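Local coordinates for protein beta-galactosidase (Bacillus circulans subsp. alkalophilus, PDB 3TTY) that hydrolyses terminal beta-linked galactose residues from beta-galactosides, as a TIM-barrel glycoside hydrolase that assembles from three chains, at residues A[254-259]-A[287-292]; A[277-282]-A[314-319]; A[343-348]-A[353-358]. All blocks are in the same frame, centred on the assembly; numbering follows the deposited sequence.

Interaction 1: A[254-259]-A[287-292]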
loop_
_atom_site.group_PDB
_atom_site.type_symbol
_atom_site.label_atom_id
_atom_site.label_comp_id
_atom_site.label_asym_id
_atom_site.label_seq_id
_atom_site.Cartn_x
_atom_site.Cartn_y
_atom_site.Cartn_z
ATOM N N MET A 254 -22.117 5.797 -14.535
ATOM C CA MET A 254 -20.724 5.411 -14.748
ATOM C C MET A 254 -20.549 3.930 -15.065
ATOM O O MET A 254 -19.563 3.318 -14.673
ATOM C CB MET A 254 -19.862 5.839 -13.558
ATOM C CG MET A 254 -19.812 7.358 -13.399
ATOM S SD MET A 254 -18.997 7.952 -11.905
ATOM C CE MET A 254 -20.270 7.631 -10.691
ATOM N N GLY A 255 -21.514 3.366 -15.785
ATOM C CA GLY A 255 -21.402 1.998 -16.253
ATOM C C GLY A 255 -21.365 0.998 -15.116
ATOM O O GLY A 255 -22.292 0.935 -14.299
ATOM N N PHE A 256 -20.283 0.228 -15.059
ATOM C CA PHE A 256 -20.111 -0.802 -14.038
ATOM C C PHE A 256 -19.579 -0.264 -12.708
ATOM O O PHE A 256 -18.957 -0.992 -11.938
ATOM C CB PHE A 256 -19.215 -1.920 -14.567
ATOM C CG PHE A 256 -19.961 -2.964 -15.349
ATOM C CD1 PHE A 256 -20.523 -4.061 -14.704
ATOM C CD2 PHE A 256 -20.118 -2.841 -16.719
ATOM C CE1 PHE A 256 -21.211 -5.020 -15.416
ATOM C CE2 PHE A 256 -20.818 -3.797 -17.440
ATOM C CZ PHE A 256 -21.363 -4.886 -16.787
ATOM N N TYR A 257 -19.819 1.021 -12.460
ATOM C CA TYR A 257 -19.499 1.647 -11.187
ATOM C C TYR A 257 -20.093 0.801 -10.063
ATOM O O TYR A 257 -21.287 0.500 -10.068
ATOM C CB TYR A 257 -20.071 3.073 -11.176
ATOM C CG TYR A 257 -19.884 3.882 -9.911
ATOM C CD1 TYR A 257 -18.619 4.102 -9.371
ATOM C CD2 TYR A 257 -20.980 4.466 -9.275
ATOM C CE1 TYR A 257 -18.453 4.868 -8.217
ATOM C CE2 TYR A 257 -20.829 5.231 -8.127
ATOM C CZ TYR A 257 -19.565 5.426 -7.600
ATOM O OH TYR A 257 -19.422 6.193 -6.458
ATOM N N PRO A 258 -19.258 0.417 -9.087
ATOM C CA PRO A 258 -19.707 -0.547 -8.071
ATOM C C PRO A 258 -20.633 -0.002 -6.971
ATOM O O PRO A 258 -21.339 -0.804 -6.359
ATOM C CB PRO A 258 -18.391 -1.078 -7.461
ATOM C CG PRO A 258 -17.344 -0.059 -7.804
ATOM C CD PRO A 258 -17.804 0.667 -9.045
ATOM N N GLU A 259 -20.656 1.306 -6.733
ATOM C CA GLU A 259 -21.261 1.827 -5.506
ATOM C C GLU A 259 -22.766 2.134 -5.526
ATOM O O GLU A 259 -23.372 2.346 -4.478
ATOM C CB GLU A 259 -20.474 3.047 -5.008
ATOM C CG GLU A 259 -19.054 2.697 -4.583
ATOM C CD GLU A 259 -18.321 3.873 -3.996
ATOM O OE1 GLU A 259 -18.533 5.010 -4.482
ATOM O OE2 GLU A 259 -17.537 3.667 -3.041
ATOM N N THR A 287 -15.939 -2.701 -22.807
ATOM C CA THR A 287 -16.678 -1.456 -22.985
ATOM C C THR A 287 -17.992 -1.713 -23.744
ATOM O O THR A 287 -18.994 -1.046 -23.501
ATOM C CB THR A 287 -15.821 -0.237 -23.511
ATOM O OG1 THR A 287 -16.349 0.271 -24.749
ATOM C CG2 THR A 287 -14.376 -0.584 -23.657
ATOM N N ALA A 288 -18.013 -2.723 -24.605
ATOM C CA ALA A 288 -19.270 -3.133 -25.235
ATOM C C ALA A 288 -20.269 -3.646 -24.180
ATOM O O ALA A 288 -21.464 -3.318 -24.205
ATOM C CB ALA A 288 -19.011 -4.208 -26.296
ATOM N N MET A 289 -19.776 -4.456 -23.250
ATOM C CA MET A 289 -20.612 -4.957 -22.166
ATOM C C MET A 289 -21.181 -3.806 -21.321
ATOM O O MET A 289 -22.326 -3.871 -20.863
ATOM C CB MET A 289 -19.837 -5.959 -21.292
ATOM C CG MET A 289 -20.728 -6.750 -20.336
ATOM S SD MET A 289 -19.838 -7.893 -19.269
ATOM C CE MET A 289 -18.663 -6.789 -18.483
ATOM N N ALA A 290 -20.393 -2.748 -21.132
ATOM C CA ALA A 290 -20.872 -1.573 -20.392
ATOM C C ALA A 290 -21.976 -0.772 -21.120
ATOM O O ALA A 290 -22.981 -0.397 -20.507
ATOM C CB ALA A 290 -19.699 -0.661 -19.983
ATOM N N HIS A 291 -21.795 -0.505 -22.413
ATOM C CA HIS A 291 -22.845 0.153 -23.180
ATOM C C HIS A 291 -24.080 -0.729 -23.098
ATOM O O HIS A 291 -25.204 -0.250 -22.907
ATOM C CB HIS A 291 -22.470 0.294 -24.661
ATOM C CG HIS A 291 -21.324 1.222 -24.938
ATOM N ND1 HIS A 291 -21.352 2.563 -24.631
ATOM C CD2 HIS A 291 -20.134 1.003 -25.553
ATOM C CE1 HIS A 291 -20.220 3.126 -25.016
ATOM N NE2 HIS A 291 -19.467 2.199 -25.580
ATOM N N ASN A 292 -23.855 -2.029 -23.279
ATOM C CA ASN A 292 -24.924 -3.015 -23.237
ATOM C C ASN A 292 -25.715 -2.911 -21.938
ATOM O O ASN A 292 -26.938 -2.806 -21.951
ATOM C CB ASN A 292 -24.341 -4.419 -23.386
ATOM C CG ASN A 292 -25.357 -5.427 -23.893
ATOM O OD1 ASN A 292 -26.502 -5.478 -23.423
ATOM N ND2 ASN A 292 -24.941 -6.237 -24.857
#
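F256 reaches out from the loop 254-259 and points the edge of its ring at A290 of helix 284-296, with M289 coming in obliquely. CE2 of F256 comes to 3.7 Å from CA of A290. CD2 of F256 meets the methyl CB of A290 at 3.9 Å. CA of A290 lies at the ring edge, near its plane. M289 arrives differently. Its CE is 3.7 Å from CZ of F256 and approaches the ring obliquely. The M289 chain runs with CG anti to the backbone N (chi1 -167°) and then bends at chi3 (56°), which turns the methyl back to the phenyl ring. SD of M289 stands 5.2 Å from the centroid of the F256 ring, 52° off the ring normal. This is an oblique Met-aromatic contact.

The three touching residues are buried. A CB on G255 would point at A290. The contact belongs to the TIM barrel. The loop leaves strand 249-253, the fifth of the eight parallel strands, and the helix follows the sixth, strand 273-275. Y403 meets the F256 ring edge-to-face, and V427, H428 and Y431 of helix 423-435 pack on M289. Putting an alanine in place of F256 would probably open a gap beside A290 and take the phenyl ring away from the methyl of M289.

The rest of the loop is looser. M254, Y257, P258 and E259 are partly exposed and do not meet the helix segment. There the Y257 ring has backbone N of E259 over the centre of one face, 4.0 Å above the plane. CE of M254 covers the opposite face, offset toward the rim. The backbone oxygens of Y257 and P258 accept hydrogen bonds from W405 and W409.

Interaction 2: A[277-282]-A[314-319]. With GLA (alpha-D-galactopyranose), chain H.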
loop_
_atom_site.group_PDB
_atom_site.type_symbol
_atom_site.label_atom_id
_atom_site.label_comp_id
_atom_site.label_asym_id
_atom_site.label_seq_id
_atom_site.Cartn_x
_atom_site.Cartn_y
_atom_site.Cartn_z
ATOM N N TYR A 277 -15.170 5.981 -20.664
ATOM C CA TYR A 277 -13.744 6.301 -20.685
ATOM C C TYR A 277 -12.873 5.054 -20.648
ATOM O O TYR A 277 -12.340 4.694 -19.598
ATOM C CB TYR A 277 -13.390 7.217 -19.514
ATOM C CG TYR A 277 -14.005 8.598 -19.649
ATOM C CD1 TYR A 277 -13.352 9.602 -20.353
ATOM C CD2 TYR A 277 -15.246 8.891 -19.088
ATOM C CE1 TYR A 277 -13.913 10.865 -20.484
ATOM C CE2 TYR A 277 -15.812 10.147 -19.215
ATOM C CZ TYR A 277 -15.141 11.128 -19.915
ATOM O OH TYR A 277 -15.700 12.377 -20.052
ATOM N N PRO A 278 -12.738 4.374 -21.793
ATOM C CA PRO A 278 -11.871 3.195 -21.788
ATOM C C PRO A 278 -10.437 3.646 -21.820
ATOM O O PRO A 278 -10.146 4.687 -22.419
ATOM C CB PRO A 278 -12.213 2.485 -23.107
ATOM C CG PRO A 278 -13.517 3.060 -23.545
ATOM C CD PRO A 278 -13.509 4.485 -23.039
ATOM N N SER A 279 -9.556 2.882 -21.185
ATOM C CA SER A 279 -8.121 3.073 -21.345
ATOM C C SER A 279 -7.607 2.312 -22.569
ATOM O O SER A 279 -8.293 1.450 -23.110
ATOM C CB SER A 279 -7.380 2.617 -20.084
ATOM O OG SER A 279 -7.658 3.504 -19.010
ATOM N N MET A 280 -6.406 2.656 -23.013
ATOM C CA MET A 280 -5.699 1.887 -24.030
ATOM C C MET A 280 -5.778 0.400 -23.662
ATOM O O MET A 280 -5.779 -0.476 -24.533
ATOM C CB MET A 280 -4.238 2.349 -24.059
ATOM C CG MET A 280 -3.328 1.643 -25.065
ATOM S SD MET A 280 -3.154 2.547 -26.622
ATOM C CE MET A 280 -4.134 1.489 -27.680
ATOM N N ASP A 281 -5.898 0.161 -22.354
ATOM C CA ASP A 281 -5.747 -1.138 -21.701
ATOM C C ASP A 281 -7.036 -1.943 -21.558
ATOM O O ASP A 281 -7.005 -3.120 -21.193
ATOM C CB ASP A 281 -5.209 -0.894 -20.284
ATOM C CG ASP A 281 -3.896 -1.587 -20.033
ATOM O OD1 ASP A 281 -3.241 -1.983 -21.024
ATOM O OD2 ASP A 281 -3.513 -1.728 -18.849
ATOM N N THR A 282 -8.171 -1.300 -21.798
ATOM C CA THR A 282 -9.474 -1.904 -21.515
ATOM C C THR A 282 -9.917 -2.850 -22.633
ATOM O O THR A 282 -9.896 -2.484 -23.802
ATOM C CB THR A 282 -10.544 -0.800 -21.301
ATOM O OG1 THR A 282 -10.144 0.040 -20.211
ATOM C CG2 THR A 282 -11.923 -1.397 -21.003
ATOM N N ASN A 314 -7.075 12.743 -18.701
ATOM C CA ASN A 314 -6.044 13.047 -17.733
ATOM C C ASN A 314 -6.016 12.046 -16.588
ATOM O O ASN A 314 -4.954 11.775 -16.037
ATOM C CB ASN A 314 -6.266 14.439 -17.177
ATOM C CG ASN A 314 -7.596 14.563 -16.477
ATOM O OD1 ASN A 314 -8.649 14.523 -17.115
ATOM N ND2 ASN A 314 -7.560 14.729 -15.160
ATOM N N TRP A 315 -7.183 11.495 -16.245
ATOM C CA TRP A 315 -7.310 10.593 -15.098
ATOM C C TRP A 315 -6.634 9.234 -15.274
ATOM O O TRP A 315 -6.338 8.569 -14.299
ATOM C CB TRP A 315 -8.783 10.410 -14.705
ATOM C CG TRP A 315 -9.436 11.712 -14.322
ATOM C CD1 TRP A 315 -10.269 12.481 -15.099
ATOM C CD2 TRP A 315 -9.280 12.417 -13.085
ATOM N NE1 TRP A 315 -10.645 13.616 -14.411
ATOM C CE2 TRP A 315 -10.058 13.597 -13.172
ATOM C CE3 TRP A 315 -8.563 12.166 -11.907
ATOM C CZ2 TRP A 315 -10.141 14.516 -12.123
ATOM C CZ3 TRP A 315 -8.649 13.080 -10.866
ATOM C CH2 TRP A 315 -9.430 14.240 -10.982
ATOM N N GLN A 316 -6.379 8.822 -16.508
ATOM C CA GLN A 316 -5.730 7.535 -16.721
ATOM C C GLN A 316 -4.251 7.616 -16.313
ATOM O O GLN A 316 -3.597 8.635 -16.503
ATOM C CB GLN A 316 -5.904 7.061 -18.172
ATOM C CG GLN A 316 -7.360 6.883 -18.575
ATOM C CD GLN A 316 -7.568 6.602 -20.061
ATOM O OE1 GLN A 316 -8.706 6.612 -20.549
ATOM N NE2 GLN A 316 -6.482 6.346 -20.782
ATOM N N PRO A 317 -3.731 6.532 -15.730
ATOM C CA PRO A 317 -2.328 6.485 -15.302
ATOM C C PRO A 317 -1.425 6.949 -16.433
ATOM O O PRO A 317 -0.485 7.719 -16.225
ATOM C CB PRO A 317 -2.092 4.996 -15.032
ATOM C CG PRO A 317 -3.463 4.413 -14.790
ATOM C CD PRO A 317 -4.435 5.245 -15.560
ATOM N N TYR A 318 -1.722 6.462 -17.634
ATOM C CA TYR A 318 -0.977 6.841 -18.829
ATOM C C TYR A 318 -1.921 7.489 -19.834
ATOM O O TYR A 318 -2.763 6.806 -20.419
ATOM C CB TYR A 318 -0.271 5.618 -19.414
ATOM C CG TYR A 318 0.501 4.899 -18.345
ATOM C CD1 TYR A 318 1.771 5.323 -17.986
ATOM C CD2 TYR A 318 -0.064 3.835 -17.641
ATOM C CE1 TYR A 318 2.475 4.696 -16.981
ATOM C CE2 TYR A 318 0.642 3.189 -16.620
ATOM C CZ TYR A 318 1.912 3.628 -16.298
ATOM O OH TYR A 318 2.641 3.011 -15.300
ATOM N N ASN A 319 -1.808 8.812 -19.991
ATOM C CA ASN A 319 -2.644 9.557 -20.932
ATOM C C ASN A 319 -2.259 9.213 -22.357
ATOM O O ASN A 319 -1.593 10.002 -23.026
ATOM C CB ASN A 319 -2.487 11.073 -20.762
ATOM C CG ASN A 319 -3.088 11.609 -19.465
ATOM O OD1 ASN A 319 -3.176 12.834 -19.286
ATOM N ND2 ASN A 319 -3.486 10.708 -18.550
HETATM C C1 GLA H . -16.520 12.451 -15.676
HETATM C C2 GLA H . -17.182 13.803 -15.314
HETATM C C3 GLA H . -16.724 14.958 -16.221
HETATM C C4 GLA H . -15.205 14.914 -16.296
HETATM C C5 GLA H . -14.756 13.520 -16.745
HETATM C C6 GLA H . -13.229 13.524 -16.888
HETATM O O1 GLA H . -16.963 11.852 -16.907
HETATM O O2 GLA H . -18.595 13.695 -15.384
HETATM O O3 GLA H . -17.118 16.240 -15.700
HETATM O O4 GLA H . -14.730 15.164 -14.979
HETATM O O5 GLA H . -15.105 12.566 -15.736
HETATM O O6 GLA H . -12.803 12.395 -17.661
HETATM O O HOH W 1 -4.719 4.228 -21.545
#
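At the mouth of the TIM barrel, beside the galactose pocket, Q316 packs on P278 and S279. The two loops involved follow strands 273-275 and 303-307. Q316 is extended beyond CG and brings its amide under the serine hydroxyl. OG of S279 lies over the amide face, 3.3 Å from CD of Q316. NE2 of Q316 is 3.7 Å from CA of S279. OE1 of Q316 comes within 3.0 Å of the backbone O of P278, but both are acceptors and do not bond. That OE1 is instead hydrogen-bonded by NE2 of Q313.

A water bridges the loops on the outer side. It accepts from N of M280 at 2.7 Å and gives a weak bond to O of Y318. Residues 279-282 form a type I turn, and N of S279 also donates to OG1 of T282 at 3.1 Å. L521 of a second subunit packs on M280 and D281.

The inner ends of the loops reach the sugar. O6 of galactose lies over one face of the Y277 ring, 3.3 Å above its plane and offset toward the rim. C6 of galactose sits at the edge of the W315 ring, 3.6 Å from NE1. OH of Y277 is hydrogen-bonded to E307. Aromatic side chains on loops after the barrel strands, placed round a bound sugar, are typical of a glycoside hydrolase active-site pocket.

Interaction 3: A[343-348]-A[353-358]. With GLA (alpha-D-galactopyranose), chain H.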
loop_
_atom_site.group_PDB
_atom_site.type_symbol
_atom_site.label_atom_id
_atom_site.label_comp_id
_atom_site.label_asym_id
_atom_site.label_seq_id
_atom_site.Cartn_x
_atom_site.Cartn_y
_atom_site.Cartn_z
ATOM N N MET A 343 -21.710 12.333 -27.309
ATOM C CA MET A 343 -21.324 13.597 -26.716
ATOM C C MET A 343 -20.025 13.450 -25.930
ATOM O O MET A 343 -19.688 12.357 -25.461
ATOM C CB MET A 343 -22.467 14.125 -25.864
ATOM C CG MET A 343 -23.714 14.348 -26.694
ATOM S SD MET A 343 -25.272 14.453 -25.798
ATOM C CE MET A 343 -25.006 15.845 -24.692
ATOM N N PHE A 344 -19.291 14.553 -25.819
ATOM C CA PHE A 344 -17.938 14.552 -25.274
ATOM C C PHE A 344 -17.857 15.272 -23.941
ATOM O O PHE A 344 -18.648 16.184 -23.658
ATOM C CB PHE A 344 -16.978 15.329 -26.209
ATOM C CG PHE A 344 -16.799 14.719 -27.574
ATOM C CD1 PHE A 344 -16.082 13.537 -27.735
ATOM C CD2 PHE A 344 -17.315 15.353 -28.701
ATOM C CE1 PHE A 344 -15.903 12.972 -28.988
ATOM C CE2 PHE A 344 -17.144 14.798 -29.970
ATOM C CZ PHE A 344 -16.435 13.603 -30.113
ATOM N N PHE A 345 -16.864 14.894 -23.141
ATOM C CA PHE A 345 -16.218 15.880 -22.288
ATOM C C PHE A 345 -14.850 16.158 -22.917
ATOM O O PHE A 345 -14.108 15.213 -23.186
ATOM C CB PHE A 345 -16.031 15.386 -20.849
ATOM C CG PHE A 345 -15.477 16.442 -19.925
ATOM C CD1 PHE A 345 -16.329 17.272 -19.203
ATOM C CD2 PHE A 345 -14.110 16.635 -19.810
ATOM C CE1 PHE A 345 -15.830 18.265 -18.364
ATOM C CE2 PHE A 345 -13.595 17.627 -18.972
ATOM C CZ PHE A 345 -14.459 18.442 -18.250
ATOM N N GLN A 346 -14.517 17.417 -23.208
ATOM C CA GLN A 346 -15.444 18.540 -23.254
ATOM C C GLN A 346 -15.182 19.273 -24.576
ATOM O O GLN A 346 -14.294 18.887 -25.332
ATOM C CB GLN A 346 -15.247 19.481 -22.061
ATOM C CG GLN A 346 -13.807 19.970 -21.853
ATOM C CD GLN A 346 -13.693 20.989 -20.715
ATOM O OE1 GLN A 346 -14.550 21.854 -20.566
ATOM N NE2 GLN A 346 -12.629 20.882 -19.906
ATOM N N LEU A 347 -15.944 20.327 -24.855
ATOM C CA LEU A 347 -15.834 21.009 -26.144
ATOM C C LEU A 347 -14.588 21.914 -26.277
ATOM O O LEU A 347 -14.051 22.083 -27.372
ATOM C CB LEU A 347 -17.130 21.759 -26.470
ATOM C CG LEU A 347 -18.363 20.865 -26.571
ATOM C CD1 LEU A 347 -19.527 21.589 -27.220
ATOM C CD2 LEU A 347 -18.015 19.594 -27.356
ATOM N N ARG A 348 -14.121 22.480 -25.169
ATOM C CA ARG A 348 -12.876 23.257 -25.188
ATOM C C ARG A 348 -12.111 23.095 -23.876
ATOM O O ARG A 348 -12.683 23.246 -22.802
ATOM C CB ARG A 348 -13.140 24.737 -25.483
ATOM C CG ARG A 348 -12.175 25.680 -24.787
ATOM C CD ARG A 348 -11.500 26.730 -25.680
ATOM N NE ARG A 348 -12.309 27.332 -26.748
ATOM C CZ ARG A 348 -11.774 28.080 -27.723
ATOM N NH1 ARG A 348 -10.466 28.310 -27.738
ATOM N NH2 ARG A 348 -12.526 28.611 -28.677
ATOM N N ALA A 353 -6.464 24.117 -13.443
ATOM C CA ALA A 353 -6.606 23.015 -12.452
ATOM C C ALA A 353 -6.528 21.585 -13.061
ATOM O O ALA A 353 -5.909 21.385 -14.116
ATOM C CB ALA A 353 -7.916 23.176 -11.629
ATOM N N CYS A 354 -7.180 20.603 -12.427
ATOM C CA CYS A 354 -6.838 19.175 -12.668
ATOM C C CYS A 354 -7.194 18.566 -14.027
ATOM O O CYS A 354 -6.660 17.517 -14.396
ATOM C CB CYS A 354 -7.314 18.251 -11.520
ATOM S SG CYS A 354 -9.094 17.856 -11.506
ATOM N N GLU A 355 -8.079 19.204 -14.780
ATOM C CA GLU A 355 -8.465 18.626 -16.064
ATOM C C GLU A 355 -7.866 19.313 -17.309
ATOM O O GLU A 355 -8.215 18.983 -18.437
ATOM C CB GLU A 355 -9.997 18.440 -16.133
ATOM C CG GLU A 355 -10.466 17.340 -15.148
ATOM C CD GLU A 355 -11.960 17.017 -15.211
ATOM O OE1 GLU A 355 -12.337 15.876 -14.840
ATOM O OE2 GLU A 355 -12.758 17.897 -15.602
ATOM N N LYS A 356 -6.923 20.229 -17.113
ATOM C CA LYS A 356 -6.357 20.944 -18.256
ATOM C C LYS A 356 -5.694 20.030 -19.297
ATOM O O LYS A 356 -5.496 20.452 -20.439
ATOM C CB LYS A 356 -5.385 22.020 -17.796
ATOM C CG LYS A 356 -4.218 21.496 -16.959
ATOM C CD LYS A 356 -3.497 22.659 -16.283
ATOM C CE LYS A 356 -2.309 22.182 -15.474
ATOM N NZ LYS A 356 -2.691 21.779 -14.105
ATOM N N TYR A 357 -5.340 18.798 -18.909
ATOM C CA TYR A 357 -4.746 17.839 -19.846
ATOM C C TYR A 357 -5.744 16.750 -20.183
ATOM O O TYR A 357 -5.381 15.689 -20.681
ATOM C CB TYR A 357 -3.392 17.280 -19.346
ATOM C CG TYR A 357 -2.498 18.420 -19.004
ATOM C CD1 TYR A 357 -2.417 19.513 -19.855
ATOM C CD2 TYR A 357 -1.821 18.475 -17.797
ATOM C CE1 TYR A 357 -1.661 20.605 -19.536
ATOM C CE2 TYR A 357 -1.056 19.569 -17.474
ATOM C CZ TYR A 357 -0.980 20.636 -18.351
ATOM O OH TYR A 357 -0.233 21.753 -18.040
ATOM N N HIS A 358 -7.013 17.030 -19.903
ATOM C CA HIS A 358 -8.103 16.278 -20.511
ATOM C C HIS A 358 -8.336 16.790 -21.941
ATOM O O HIS A 358 -8.315 18.001 -22.196
ATOM C CB HIS A 358 -9.395 16.384 -19.685
ATOM C CG HIS A 358 -10.400 15.314 -19.998
ATOM N ND1 HIS A 358 -11.122 15.288 -21.174
ATOM C CD2 HIS A 358 -10.795 14.226 -19.293
ATOM C CE1 HIS A 358 -11.918 14.232 -21.179
ATOM N NE2 HIS A 358 -11.735 13.569 -20.052
HETATM C C1 GLA H . -16.520 12.451 -15.676
HETATM C C2 GLA H . -17.182 13.803 -15.314
HETATM C C3 GLA H . -16.724 14.958 -16.221
HETATM C C4 GLA H . -15.205 14.914 -16.296
HETATM C C5 GLA H . -14.756 13.520 -16.745
HETATM C C6 GLA H . -13.229 13.524 -16.888
HETATM O O1 GLA H . -16.963 11.852 -16.907
HETATM O O2 GLA H . -18.595 13.695 -15.384
HETATM O O3 GLA H . -17.118 16.240 -15.700
HETATM O O4 GLA H . -14.730 15.164 -14.979
HETATM O O5 GLA H . -15.105 12.566 -15.736
HETATM O O6 GLA H . -12.803 12.395 -17.661
HETATM O O HOH W 2 -9.742 19.880 -20.686
#
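F345 meets E355 and H358 across the pocket wall. CB of F345 packs against OH of Y277. CG stands anti to the backbone N (chi1 -175°), which carries the ring under the sugar. C4 of galactose is 3.8 Å above the centre of one face of the F345 ring. CB of Q346 covers the opposite face. CE1 of F345 is 3.6 Å from O3 of galactose. CD2 of F345 lies 3.5 Å from CE1 of H358. The F345 edge points at the H358 face in a T-shaped pair, centroids 4.9 Å apart and planes at 88°. At the tip, CZ of F345 is 3.2 Å from OE2 of E355.

Both neighbours also hold the sugar. OE1 of E355 accepts a hydrogen bond from O4 of galactose at 2.5 Å, and NE1 of W315 is hydrogen-bonded to that same OE1. NE2 of H358 gives O6 of galactose a weak bond of 2.9 Å. A water joins NE2 of Q346 to backbone O of E355 and H358.

The F345-Q346 peptide is cis. A non-proline cis peptide near the end of strand 339-344, with an aromatic platform under the sugar, is consistent with the active sites of clan GH-A TIM-barrel glycosidases.

Overall arrangement
All three contacts lie in the TIM barrel. Interactions 1 and 2 alternate along the chain: 277-282 falls between 254-259 and 287-292, and 314-319 follows. Interaction 3 comes last, at the end of strand 339-344 and in the next loop. The centres of interactions 1 and 2 are about 15 Å apart, and T287 packs on P278 and T282. Interactions 2 and 3, with centres about 14 Å apart, meet round one galactose, and both touch the second subunit. Interactions 1 and 3, about 21 Å apart between centres, do not touch. Loops after strands six to eight build one side of the sugar pocket; A290 of interaction 1 has its side chain about 13 Å from the sugar.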